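Local coordinates for protein putative enoyl-CoA hydratase (Streptomyces coelicolor A3, PDB 3G64) that probably acts as an enoyl-CoA hydratase, adding water across the double bond of enoyl-CoA thioesters, as the hydratases of the crotonase family do, at residues Tyr259-Ala264 / Pro271-Gly276; Ala108-Pro113 / Leu230-Leu235; Glu44-Leu49 / Leu96-Met101; Leu131-Asp136 / Ala163-Arg168. All coordinates share one frame; numbering follows the deposited sequence. Where two conformers were deposited one is given.

Three helix-helix contacts and one between a helix and the loop after it punctuate one crotonase-family chain. From the N terminus, contact 3 comes first, bringing helix 92-111 back against helix 43-58 across a 46-residue loop. Contact 2 starts at the far end of that same helix 92-111 and closes a much longer loop, of 116 residues, onto helix 221-234. Contact 4 lies wholly within this loop, pairing helix 127-134 with helix 162-170, and it touches contact 2 directly: Arg110 NH1 lies 3.0 Å from Asp136 OD1 in a salt bridge. No loops cross. Contact 1 follows in series, a short C-terminal turn-back on helix 257-267 whose centre is about 40 Å from that of contact 3.

Contact 1 of 4, residues Tyr259-Ala264 / Pro271-Gly276; sequences YAEFHA and PPKWQG
Glu261 reaches from helix 257-267 to the chain that doubles back after it, and its carboxylate accepts a hydrogen bond from the backbone of Lys273. The side chain starts with CB directed at residues 271-276. CG, placed anti to the backbone N (chi1 163°), runs beside the returning backbone, 3.6 Å from Lys273 O and 4.0 Å from Pro272 CB. A bend at chi2 then swings CD and the carboxylate round to the amide. OE2 lies 2.7 Å from Lys273 N in a nearly straight bond, with an N-H...O angle of 171°, and it uses the anti lone pair. The same oxygen is 3.3 Å from Pro272 CA and also forms a salt bridge with Arg270, so two donors grip it. Next to this polar grip, Phe262 CB lies 4.1 Å from Trp274 CH2, oblique to the indole. Pro272 CB covers one face of that indole, 3.7 Å above its plane and offset toward the rim. The contact lies at the surface, about 27 Å from the centre of the chain, where the C-terminal tail folds back along helix 257-267 and Phe262 and Trp274 both pack on Arg152 of the second subunit.

Contact 2 of 4, residues Ala108-Pro113 / Leu230-Leu235; sequences AVRECP and LLTAEL
Arg110 and Thr232 carry this meeting of helix 92-111, near its C-terminal end, with helix 221-234; their CA atoms are 6.8 Å apart. The polar contacts come first. Arg110 NH2 approaches Thr232 OG1 to 2.8 Å, but the N-H...O angle of 127° makes the bond weak, and the hydroxyl sits oblique to the guanidinium. OG1 is also 3.3 Å from Arg110 O, although its single proton has an alternative acceptor in Lys228 O, one turn earlier in the same helix. The guanidinium gets there because the arginine chain bends at both chi2 and chi3 (-56° and -41°), carrying the guanidinium on past the C-terminal end of its helix. Its stronger partners lie elsewhere: NH1 bonds to Ala134 O and forms a salt bridge with Asp136. Van der Waals contact is slight, with Thr232 CG2 resting 3.9 Å from Arg110 O. Around the pair, Arg110 packs on Leu165 of helix 162-170 and on Leu239 of the third subunit. Chemically, a buried guanidinium is fixed chiefly through NH1, and the threonine hydroxyl adds a weaker hold on NH2; the nearby carboxylate of Asp136 probably helps offset the positive charge.

Contact 3 of 4, residues Glu44-Leu49 / Leu96-Met101; sequences EAYADL and LDFNRM
The rings of Tyr46 and Phe98 meet in an offset edge-to-face stack between helix 43-58 and helix 92-111. Phe98 presents its edge to the face of Tyr46: the planes are inclined at 76° and the centroids are 5.8 Å apart. The leading atom is Phe98 CE1, 3.9 Å from Tyr46 CE2 and just as near CD2, so the edge is displaced past the CD2-CE2 side of the tyrosine ring, the offset of this pair. With CG anti to its backbone N, the phenylalanine carries its ring across to the tyrosine even though its CB does not aim there. Met101, a selenomethionine, meets the tyrosine at its CB. Its chain runs extended to SE and turns at chi3 (73°), which lays CE 3.6 Å from Tyr46 CB, while SE lies 4.0 Å from Ala47 N. Ile83 of helix 80-87 touches both aromatic rings, and Phe98 also meets Phe43 and packs on Met254 of the third subunit. The segment axes stay 11.0 Å apart and cross at 49°, a wide separation spanned by large side chains. This is apolar helix-helix packing within the alpha/beta crotonase fold, extending to the subunit interface of the trimer.

Contact 4 of 4, residues Leu131-Asp136 / Ala163-Arg168; sequences LALAAD and AYLLPR
Leu133 of helix 127-134 faces Leu165 and Leu166 of helix 162-170, and the contact between the two segments is entirely apolar. Leu133 CD2 lies 3.8 Å from Leu165 CB and equally close to Leu166 N, so this methyl packs against the backbone of the second helix as well as its side chains. The other branch, CD1, meets Leu166 CD1 at 3.9 Å, the two side chains crossing at about a right angle. Leu133 and Leu165 instead slide past each other in opposite directions, which carries Leu165 CD1 on to Ala134, 4.0 Å from its CB. Leu165 has its CG anti to the carbonyl carbon (chi1 -70°), which directs CD1 at Ala134. In the crotonase fold this contact is buried: Ala134 and Leu165 both pack on Val106 of helix 92-111, and Leu166 packs on helix 172-181, while other residues of helix 162-170 meet neighbouring subunits of the trimer. Polar interactions lie behind the leucines, within the second segment. Arg168 NH1 donates to Tyr164 O at 2.9 Å with an N-H...O angle of 154°, near the guanidinium plane. The guanidinium lies over the rim of the tyrosine ring, with Tyr164 CE1 3.3 Å above the guanidinium plane, over its centre. Arg168 NH2 reaches further, to Glu234 O of the third subunit, while Tyr164 OH bonds to Asp236 within the chain.

Contact 1 of 4, residues Tyr259-Ala264 / Pro271-Gly276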
loop_
_atom_site.group_PDB
_atom_site.type_symbol
_atom_site.label_atom_id
_atom_site.label_comp_id
_atom_site.label_asym_id
_atom_site.label_seq_id
_atom_site.Cartn_x
_atom_site.Cartn_y
_atom_site.Cartn_z
ATOM N N TYR A 259 -7.981 21.318 21.512
ATOM C CA TYR A 259 -9.284 20.695 21.390
ATOM C C TYR A 259 -10.338 21.543 22.103
ATOM O O TYR A 259 -11.422 21.733 21.574
ATOM C CB TYR A 259 -9.234 19.333 22.043
ATOM C CG TYR A 259 -10.493 18.495 21.980
ATOM C CD1 TYR A 259 -11.052 18.119 20.755
ATOM C CD2 TYR A 259 -11.076 18.011 23.152
ATOM C CE1 TYR A 259 -12.162 17.295 20.711
ATOM C CE2 TYR A 259 -12.175 17.175 23.122
ATOM C CZ TYR A 259 -12.715 16.823 21.908
ATOM O OH TYR A 259 -13.804 15.997 21.887
ATOM N N ALA A 260 -10.019 22.038 23.300
ATOM C CA ALA A 260 -10.966 22.889 24.040
ATOM C C ALA A 260 -11.214 24.183 23.253
ATOM O O ALA A 260 -12.354 24.657 23.135
ATOM C CB ALA A 260 -10.460 23.190 25.449
ATOM N N GLU A 261 -10.149 24.731 22.684
ATOM C CA GLU A 261 -10.273 25.966 21.932
ATOM C C GLU A 261 -11.132 25.749 20.693
ATOM O O GLU A 261 -11.902 26.640 20.305
ATOM C CB GLU A 261 -8.912 26.574 21.600
ATOM C CG GLU A 261 -8.926 27.634 20.473
ATOM C CD GLU A 261 -9.593 28.990 20.850
ATOM O OE1 GLU A 261 -10.154 29.140 21.952
ATOM O OE2 GLU A 261 -9.520 29.918 20.020
ATOM N N PHE A 262 -11.053 24.569 20.081
ATOM C CA PHE A 262 -11.905 24.354 18.915
ATOM C C PHE A 262 -13.375 24.550 19.300
ATOM O O PHE A 262 -14.140 25.177 18.580
ATOM C CB PHE A 262 -11.792 22.957 18.304
ATOM C CG PHE A 262 -12.998 22.608 17.468
ATOM C CD1 PHE A 262 -13.176 23.192 16.216
ATOM C CD2 PHE A 262 -13.997 21.786 17.975
ATOM C CE1 PHE A 262 -14.289 22.904 15.455
ATOM C CE2 PHE A 262 -15.121 21.499 17.226
ATOM C CZ PHE A 262 -15.274 22.056 15.974
ATOM N N HIS A 263 -13.759 23.954 20.420
ATOM C CA HIS A 263 -15.145 23.986 20.854
ATOM C C HIS A 263 -15.585 25.393 21.319
ATOM O O HIS A 263 -16.695 25.836 21.013
ATOM C CB HIS A 263 -15.381 22.966 21.961
ATOM C CG HIS A 263 -16.813 22.850 22.357
ATOM N ND1 HIS A 263 -17.332 23.477 23.474
ATOM C CD2 HIS A 263 -17.852 22.215 21.766
ATOM C CE1 HIS A 263 -18.620 23.222 23.556
ATOM N NE2 HIS A 263 -18.964 22.458 22.531
ATOM N N ALA A 264 -14.715 26.075 22.060
ATOM C CA ALA A 264 -14.991 27.436 22.486
ATOM C C ALA A 264 -15.190 28.340 21.268
ATOM O O ALA A 264 -16.130 29.137 21.239
ATOM C CB ALA A 264 -13.871 27.955 23.366
ATOM N N PRO A 271 -12.851 32.395 14.731
ATOM C CA PRO A 271 -11.696 31.555 14.382
ATOM C C PRO A 271 -10.998 31.020 15.625
ATOM O O PRO A 271 -10.873 31.751 16.607
ATOM C CB PRO A 271 -10.765 32.529 13.660
ATOM C CG PRO A 271 -11.648 33.658 13.215
ATOM C CD PRO A 271 -12.688 33.785 14.269
ATOM N N PRO A 272 -10.538 29.759 15.592
ATOM C CA PRO A 272 -9.816 29.262 16.771
ATOM C C PRO A 272 -8.437 29.869 16.779
ATOM O O PRO A 272 -7.910 30.139 15.718
ATOM C CB PRO A 272 -9.715 27.754 16.530
ATOM C CG PRO A 272 -10.484 27.464 15.282
ATOM C CD PRO A 272 -10.627 28.756 14.523
ATOM N N LYS A 273 -7.873 30.108 17.948
ATOM C CA LYS A 273 -6.475 30.503 18.030
ATOM C C LYS A 273 -5.684 29.317 18.611
ATOM O O LYS A 273 -5.726 29.049 19.815
ATOM C CB LYS A 273 -6.305 31.750 18.896
ATOM C CG LYS A 273 -6.831 33.034 18.234
ATOM C CD LYS A 273 -6.758 34.244 19.170
ATOM C CE LYS A 273 -7.291 35.507 18.490
ATOM N NZ LYS A 273 -6.798 36.762 19.133
ATOM N N TRP A 274 -4.986 28.594 17.741
ATOM C CA TRP A 274 -4.256 27.390 18.164
ATOM C C TRP A 274 -2.995 27.732 18.943
ATOM O O TRP A 274 -2.353 28.744 18.673
ATOM C CB TRP A 274 -3.873 26.562 16.947
ATOM C CG TRP A 274 -5.004 26.260 16.007
ATOM C CD1 TRP A 274 -5.139 26.712 14.724
ATOM C CD2 TRP A 274 -6.165 25.451 16.269
ATOM N NE1 TRP A 274 -6.289 26.214 14.166
ATOM C CE2 TRP A 274 -6.935 25.435 15.090
ATOM C CE3 TRP A 274 -6.611 24.722 17.372
ATOM C CZ2 TRP A 274 -8.129 24.724 14.990
ATOM C CZ3 TRP A 274 -7.786 24.005 17.266
ATOM C CH2 TRP A 274 -8.529 24.008 16.086
ATOM N N GLN A 275 -2.626 26.869 19.889
ATOM C CA GLN A 275 -1.380 27.026 20.645
ATOM C C GLN A 275 -0.423 25.818 20.522
ATOM O O GLN A 275 0.715 25.887 20.988
ATOM C CB GLN A 275 -1.679 27.241 22.135
ATOM C CG GLN A 275 -2.557 28.445 22.463
ATOM C CD GLN A 275 -1.821 29.755 22.277
ATOM O OE1 GLN A 275 -0.589 29.783 22.243
ATOM N NE2 GLN A 275 -2.570 30.850 22.149
ATOM N N GLY A 276 -0.892 24.708 19.954
ATOM C CA GLY A 276 -0.057 23.510 19.822
ATOM C C GLY A 276 0.202 22.788 21.135
ATOM O O GLY A 276 1.295 22.276 21.351
#

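Contact 2 of 4, residues Ala108-Pro113 / Leu230-Leu235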
loop_
_atom_site.group_PDB
_atom_site.type_symbol
_atom_site.label_atom_id
_atom_site.label_comp_id
_atom_site.label_asym_id
_atom_site.label_seq_id
_atom_site.Cartn_x
_atom_site.Cartn_y
_atom_site.Cartn_z
ATOM N N ALA A 108 15.058 9.974 10.095
ATOM C CA ALA A 108 14.886 11.216 10.853
ATOM C C ALA A 108 13.816 12.118 10.193
ATOM O O ALA A 108 13.024 12.764 10.883
ATOM C CB ALA A 108 16.212 11.955 10.964
ATOM N N VAL A 109 13.766 12.149 8.861
ATOM C CA VAL A 109 12.683 12.892 8.213
ATOM C C VAL A 109 11.333 12.281 8.568
ATOM O O VAL A 109 10.385 12.996 8.884
ATOM C CB VAL A 109 12.835 12.976 6.677
ATOM C CG1 VAL A 109 11.571 13.607 6.043
ATOM C CG2 VAL A 109 14.054 13.802 6.315
ATOM N N ARG A 110 11.240 10.951 8.533
ATOM C CA ARG A 110 9.984 10.286 8.868
ATOM C C ARG A 110 9.563 10.489 10.344
ATOM O O ARG A 110 8.367 10.383 10.666
ATOM C CB ARG A 110 10.051 8.769 8.527
ATOM C CG ARG A 110 10.222 8.484 6.969
ATOM C CD ARG A 110 9.083 9.149 6.124
ATOM N NE ARG A 110 7.768 9.009 6.778
ATOM C CZ ARG A 110 6.821 9.951 6.784
ATOM N NH1 ARG A 110 7.018 11.122 6.166
ATOM N NH2 ARG A 110 5.671 9.740 7.425
ATOM N N GLU A 111 10.522 10.756 11.225
ATOM C CA GLU A 111 10.224 10.748 12.659
ATOM C C GLU A 111 10.200 12.116 13.342
ATOM O O GLU A 111 9.822 12.201 14.503
ATOM C CB GLU A 111 11.190 9.812 13.425
ATOM C CG GLU A 111 10.920 8.330 13.197
ATOM C CD GLU A 111 11.863 7.409 13.980
ATOM O OE1 GLU A 111 12.827 7.888 14.616
ATOM O OE2 GLU A 111 11.631 6.185 13.954
ATOM N N CYS A 112 10.623 13.169 12.650
ATOM C CA CYS A 112 10.718 14.479 13.283
ATOM C C CYS A 112 9.325 15.045 13.560
ATOM O O CYS A 112 8.427 14.912 12.727
ATOM C CB CYS A 112 11.532 15.450 12.421
ATOM S SG CYS A 112 10.891 15.730 10.728
ATOM N N PRO A 113 9.154 15.695 14.727
ATOM C CA PRO A 113 7.845 16.129 15.235
ATOM C C PRO A 113 7.293 17.385 14.527
ATOM O O PRO A 113 6.832 18.305 15.193
ATOM C CB PRO A 113 8.124 16.421 16.706
ATOM C CG PRO A 113 9.584 16.854 16.727
ATOM C CD PRO A 113 10.267 16.066 15.621
ATOM N N LEU A 230 1.556 8.952 14.014
ATOM C CA LEU A 230 0.696 7.758 13.924
ATOM C C LEU A 230 0.701 7.118 12.532
ATOM O O LEU A 230 0.659 5.902 12.409
ATOM C CB LEU A 230 -0.739 8.044 14.414
ATOM C CG LEU A 230 -0.916 7.742 15.921
ATOM C CD1 LEU A 230 0.140 8.443 16.787
ATOM C CD2 LEU A 230 -2.292 8.119 16.386
ATOM N N LEU A 231 0.742 7.938 11.486
ATOM C CA LEU A 231 0.903 7.408 10.132
ATOM C C LEU A 231 2.177 6.560 10.045
ATOM O O LEU A 231 2.185 5.419 9.565
ATOM C CB LEU A 231 1.000 8.565 9.118
ATOM C CG LEU A 231 -0.352 9.147 8.707
ATOM C CD1 LEU A 231 -0.190 10.548 8.066
ATOM C CD2 LEU A 231 -1.099 8.171 7.798
ATOM N N THR A 232 3.258 7.140 10.523
ATOM C CA THR A 232 4.554 6.495 10.445
ATOM C C THR A 232 4.605 5.203 11.245
ATOM O O THR A 232 5.033 4.160 10.738
ATOM C CB THR A 232 5.643 7.470 10.924
ATOM O OG1 THR A 232 5.788 8.505 9.942
ATOM C CG2 THR A 232 6.954 6.772 11.093
ATOM N N ALA A 233 4.190 5.266 12.505
ATOM C CA ALA A 233 4.227 4.063 13.350
ATOM C C ALA A 233 3.309 2.977 12.820
ATOM O O ALA A 233 3.665 1.808 12.850
ATOM C CB ALA A 233 3.846 4.407 14.824
ATOM N N GLU A 234 2.109 3.355 12.370
ATOM C CA GLU A 234 1.070 2.359 12.079
ATOM C C GLU A 234 1.276 1.682 10.729
ATOM O O GLU A 234 0.633 0.664 10.454
ATOM C CB GLU A 234 -0.360 2.967 12.190
ATOM C CG GLU A 234 -0.660 3.356 13.644
ATOM C CD GLU A 234 -2.030 3.986 13.862
ATOM O OE1 GLU A 234 -2.854 4.007 12.909
ATOM O OE2 GLU A 234 -2.281 4.444 15.009
ATOM N N LEU A 235 2.191 2.210 9.905
ATOM C CA LEU A 235 2.651 1.458 8.738
ATOM C C LEU A 235 3.294 0.137 9.184
ATOM O O LEU A 235 3.367 -0.830 8.409
ATOM C CB LEU A 235 3.681 2.256 7.913
ATOM C CG LEU A 235 3.055 3.414 7.126
ATOM C CD1 LEU A 235 4.193 4.275 6.577
ATOM C CD2 LEU A 235 2.172 2.892 5.993
#

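Contact 3 of 4, residues Glu44-Leu49 / Leu96-Met101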
loop_
_atom_site.group_PDB
_atom_site.type_symbol
_atom_site.label_atom_id
_atom_site.label_comp_id
_atom_site.label_asym_id
_atom_site.label_seq_id
_atom_site.Cartn_x
_atom_site.Cartn_y
_atom_site.Cartn_z
ATOM N N GLU A 44 29.516 15.707 4.173
ATOM C CA GLU A 44 29.250 16.743 5.176
ATOM C C GLU A 44 27.810 17.258 5.115
ATOM O O GLU A 44 27.266 17.683 6.123
ATOM C CB GLU A 44 30.219 17.926 5.016
ATOM C CG GLU A 44 31.650 17.601 5.388
ATOM C CD GLU A 44 32.406 16.856 4.279
ATOM O OE1 GLU A 44 31.909 16.762 3.124
ATOM O OE2 GLU A 44 33.511 16.349 4.583
ATOM N N ALA A 45 27.195 17.235 3.937
ATOM C CA ALA A 45 25.804 17.651 3.836
ATOM C C ALA A 45 24.892 16.609 4.492
ATOM O O ALA A 45 23.930 16.952 5.170
ATOM C CB ALA A 45 25.409 17.874 2.393
ATOM N N TYR A 46 25.179 15.331 4.263
ATOM C CA TYR A 46 24.447 14.289 4.977
ATOM C C TYR A 46 24.614 14.468 6.494
ATOM O O TYR A 46 23.657 14.307 7.246
ATOM C CB TYR A 46 24.958 12.912 4.580
ATOM C CG TYR A 46 24.394 12.386 3.273
ATOM C CD1 TYR A 46 23.027 12.124 3.129
ATOM C CD2 TYR A 46 25.231 12.103 2.209
ATOM C CE1 TYR A 46 22.518 11.613 1.934
ATOM C CE2 TYR A 46 24.737 11.589 1.029
ATOM C CZ TYR A 46 23.383 11.351 0.898
ATOM O OH TYR A 46 22.928 10.840 -0.291
ATOM N N ALA A 47 25.827 14.807 6.939
ATOM C CA ALA A 47 26.069 14.930 8.380
ATOM C C ALA A 47 25.286 16.092 8.957
ATOM O O ALA A 47 24.773 16.017 10.079
ATOM C CB ALA A 47 27.603 15.066 8.691
ATOM N N ASP A 48 25.180 17.176 8.195
ATOM C CA ASP A 48 24.406 18.312 8.663
ATOM C C ASP A 48 22.916 18.030 8.633
ATOM O O ASP A 48 22.185 18.468 9.532
ATOM C CB ASP A 48 24.736 19.579 7.873
ATOM C CG ASP A 48 25.998 20.268 8.378
ATOM O OD1 ASP A 48 26.711 19.677 9.236
ATOM O OD2 ASP A 48 26.271 21.394 7.906
ATOM N N LEU A 49 22.446 17.298 7.621
ATOM C CA LEU A 49 21.033 16.890 7.645
ATOM C C LEU A 49 20.736 16.084 8.912
ATOM O O LEU A 49 19.750 16.329 9.610
ATOM C CB LEU A 49 20.683 16.043 6.415
ATOM C CG LEU A 49 20.567 16.944 5.157
ATOM C CD1 LEU A 49 20.538 16.120 3.880
ATOM C CD2 LEU A 49 19.348 17.864 5.236
ATOM N N LEU A 96 29.823 0.731 5.843
ATOM C CA LEU A 96 28.594 0.508 6.580
ATOM C C LEU A 96 28.131 1.799 7.257
ATOM O O LEU A 96 26.926 2.108 7.257
ATOM C CB LEU A 96 28.754 -0.626 7.622
ATOM C CG LEU A 96 27.495 -0.980 8.436
ATOM C CD1 LEU A 96 26.445 -1.687 7.556
ATOM C CD2 LEU A 96 27.881 -1.893 9.631
ATOM N N ASP A 97 29.073 2.534 7.848
ATOM C CA ASP A 97 28.726 3.787 8.535
ATOM C C ASP A 97 28.073 4.783 7.554
ATOM O O ASP A 97 27.142 5.514 7.916
ATOM C CB ASP A 97 29.999 4.466 9.094
ATOM C CG ASP A 97 30.520 3.814 10.385
ATOM O OD1 ASP A 97 29.755 3.098 11.050
ATOM O OD2 ASP A 97 31.704 4.037 10.733
ATOM N N PHE A 98 28.597 4.864 6.329
ATOM C CA PHE A 98 28.049 5.834 5.354
ATOM C C PHE A 98 26.597 5.432 5.011
ATOM O O PHE A 98 25.673 6.238 5.056
ATOM C CB PHE A 98 28.906 5.936 4.066
ATOM C CG PHE A 98 28.188 6.640 2.954
ATOM C CD1 PHE A 98 27.932 8.013 3.048
ATOM C CD2 PHE A 98 27.666 5.936 1.881
ATOM C CE1 PHE A 98 27.182 8.692 2.058
ATOM C CE2 PHE A 98 26.919 6.621 0.855
ATOM C CZ PHE A 98 26.674 7.992 0.966
ATOM N N ASN A 99 26.385 4.166 4.684
ATOM C CA ASN A 99 25.044 3.748 4.322
ATOM C C ASN A 99 24.058 3.770 5.465
ATOM O O ASN A 99 22.856 3.993 5.257
ATOM C CB ASN A 99 25.065 2.415 3.602
ATOM C CG ASN A 99 25.763 2.525 2.257
ATOM O OD1 ASN A 99 25.214 3.123 1.313
ATOM N ND2 ASN A 99 26.981 1.999 2.169
ATOM N N ARG A 100 24.559 3.580 6.674
ATOM C CA ARG A 100 23.683 3.714 7.828
ATOM C C ARG A 100 23.309 5.179 8.020
ATOM O O ARG A 100 22.192 5.492 8.405
ATOM C CB ARG A 100 24.356 3.183 9.098
ATOM C CG ARG A 100 23.490 3.358 10.345
ATOM C CD ARG A 100 24.082 2.603 11.536
ATOM N NE ARG A 100 23.763 1.170 11.533
ATOM C CZ ARG A 100 24.674 0.205 11.647
ATOM N NH1 ARG A 100 25.954 0.549 11.757
ATOM N NH2 ARG A 100 24.311 -1.097 11.668
HETATM N N MSE A 101 24.263 6.071 7.793
HETATM C CA MSE A 101 24.000 7.485 7.997
HETATM C C MSE A 101 22.917 7.972 7.020
HETATM O O MSE A 101 22.043 8.746 7.394
HETATM C CB MSE A 101 25.271 8.314 7.805
HETATM C CG MSE A 101 24.955 9.808 7.592
HETATM SE SE MSE A 101 26.541 10.972 7.567
HETATM C CE MSE A 101 27.274 10.472 5.798
#

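Contact 4 of 4, residues Leu131-Asp136 / Ala163-Arg168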
loop_
_atom_site.group_PDB
_atom_site.type_symbol
_atom_site.label_atom_id
_atom_site.label_comp_id
_atom_site.label_asym_id
_atom_site.label_seq_id
_atom_site.Cartn_x
_atom_site.Cartn_y
_atom_site.Cartn_z
ATOM N N LEU A 131 14.935 11.571 -0.549
ATOM C CA LEU A 131 14.627 12.654 0.381
ATOM C C LEU A 131 13.244 13.236 0.070
ATOM O O LEU A 131 12.448 13.474 0.970
ATOM C CB LEU A 131 15.689 13.751 0.275
ATOM C CG LEU A 131 17.032 13.353 0.904
ATOM C CD1 LEU A 131 18.042 14.493 0.732
ATOM C CD2 LEU A 131 16.835 12.984 2.397
ATOM N N ALA A 132 12.954 13.432 -1.208
ATOM C CA ALA A 132 11.627 13.900 -1.602
ATOM C C ALA A 132 10.554 12.896 -1.149
ATOM O O ALA A 132 9.535 13.264 -0.578
ATOM C CB ALA A 132 11.565 14.111 -3.122
ATOM N N LEU A 133 10.803 11.617 -1.397
ATOM C CA LEU A 133 9.835 10.578 -1.058
ATOM C C LEU A 133 9.585 10.504 0.464
ATOM O O LEU A 133 8.489 10.170 0.906
ATOM C CB LEU A 133 10.382 9.230 -1.582
ATOM C CG LEU A 133 9.547 7.955 -1.467
ATOM C CD1 LEU A 133 8.261 8.112 -2.292
ATOM C CD2 LEU A 133 10.382 6.767 -1.954
ATOM N N ALA A 134 10.593 10.831 1.268
ATOM C CA ALA A 134 10.451 10.733 2.722
ATOM C C ALA A 134 9.640 11.897 3.315
ATOM O O ALA A 134 9.033 11.773 4.380
ATOM C CB ALA A 134 11.822 10.641 3.397
ATOM N N ALA A 135 9.643 13.018 2.615
ATOM C CA ALA A 135 8.901 14.205 3.050
ATOM C C ALA A 135 7.423 13.876 3.213
ATOM O O ALA A 135 6.887 12.950 2.567
ATOM C CB ALA A 135 9.083 15.367 2.002
ATOM N N ASP A 136 6.756 14.609 4.090
ATOM C CA ASP A 136 5.330 14.430 4.245
ATOM C C ASP A 136 4.579 14.962 3.030
ATOM O O ASP A 136 3.547 14.378 2.619
ATOM C CB ASP A 136 4.884 15.113 5.537
ATOM C CG ASP A 136 5.666 14.571 6.740
ATOM O OD1 ASP A 136 5.408 13.405 7.115
ATOM O OD2 ASP A 136 6.572 15.269 7.254
ATOM N N ALA A 163 13.134 1.274 -0.912
ATOM C CA ALA A 163 12.355 0.083 -1.205
ATOM C C ALA A 163 11.300 -0.179 -0.122
ATOM O O ALA A 163 10.357 -0.961 -0.334
ATOM C CB ALA A 163 13.258 -1.145 -1.374
ATOM N N TYR A 164 11.456 0.470 1.025
ATOM C CA TYR A 164 10.392 0.455 2.040
ATOM C C TYR A 164 9.337 1.516 1.693
ATOM O O TYR A 164 8.119 1.232 1.636
ATOM C CB TYR A 164 10.991 0.740 3.421
ATOM C CG TYR A 164 9.977 0.959 4.525
ATOM C CD1 TYR A 164 9.473 -0.122 5.276
ATOM C CD2 TYR A 164 9.525 2.247 4.831
ATOM C CE1 TYR A 164 8.531 0.084 6.300
ATOM C CE2 TYR A 164 8.577 2.470 5.849
ATOM C CZ TYR A 164 8.091 1.396 6.582
ATOM O OH TYR A 164 7.159 1.646 7.591
ATOM N N LEU A 165 9.783 2.747 1.456
ATOM C CA LEU A 165 8.806 3.818 1.243
ATOM C C LEU A 165 8.089 3.716 -0.100
ATOM O O LEU A 165 6.882 3.913 -0.176
ATOM C CB LEU A 165 9.485 5.168 1.333
ATOM C CG LEU A 165 9.958 5.567 2.729
ATOM C CD1 LEU A 165 10.876 6.805 2.619
ATOM C CD2 LEU A 165 8.765 5.835 3.671
ATOM N N LEU A 166 8.814 3.410 -1.172
ATOM C CA LEU A 166 8.196 3.601 -2.490
ATOM C C LEU A 166 6.944 2.739 -2.675
ATOM O O LEU A 166 5.914 3.247 -3.097
ATOM C CB LEU A 166 9.198 3.449 -3.643
ATOM C CG LEU A 166 8.702 3.924 -5.029
ATOM C CD1 LEU A 166 8.267 5.417 -5.093
ATOM C CD2 LEU A 166 9.785 3.626 -6.066
ATOM N N PRO A 167 7.014 1.435 -2.355
ATOM C CA PRO A 167 5.774 0.670 -2.556
ATOM C C PRO A 167 4.647 1.151 -1.662
ATOM O O PRO A 167 3.479 0.898 -2.005
ATOM C CB PRO A 167 6.124 -0.761 -2.116
ATOM C CG PRO A 167 7.543 -0.756 -1.774
ATOM C CD PRO A 167 8.163 0.591 -1.995
ATOM N N ARG A 168 4.966 1.773 -0.525
ATOM C CA ARG A 168 3.908 2.250 0.368
ATOM C C ARG A 168 3.280 3.557 -0.135
ATOM O O ARG A 168 2.191 3.945 0.313
ATOM C CB ARG A 168 4.430 2.418 1.805
ATOM C CG ARG A 168 4.620 1.039 2.472
ATOM C CD ARG A 168 5.526 1.118 3.669
ATOM N NE ARG A 168 5.565 -0.170 4.384
ATOM C CZ ARG A 168 6.379 -1.188 4.089
ATOM N NH1 ARG A 168 7.215 -1.105 3.056
ATOM N NH2 ARG A 168 6.350 -2.306 4.838
#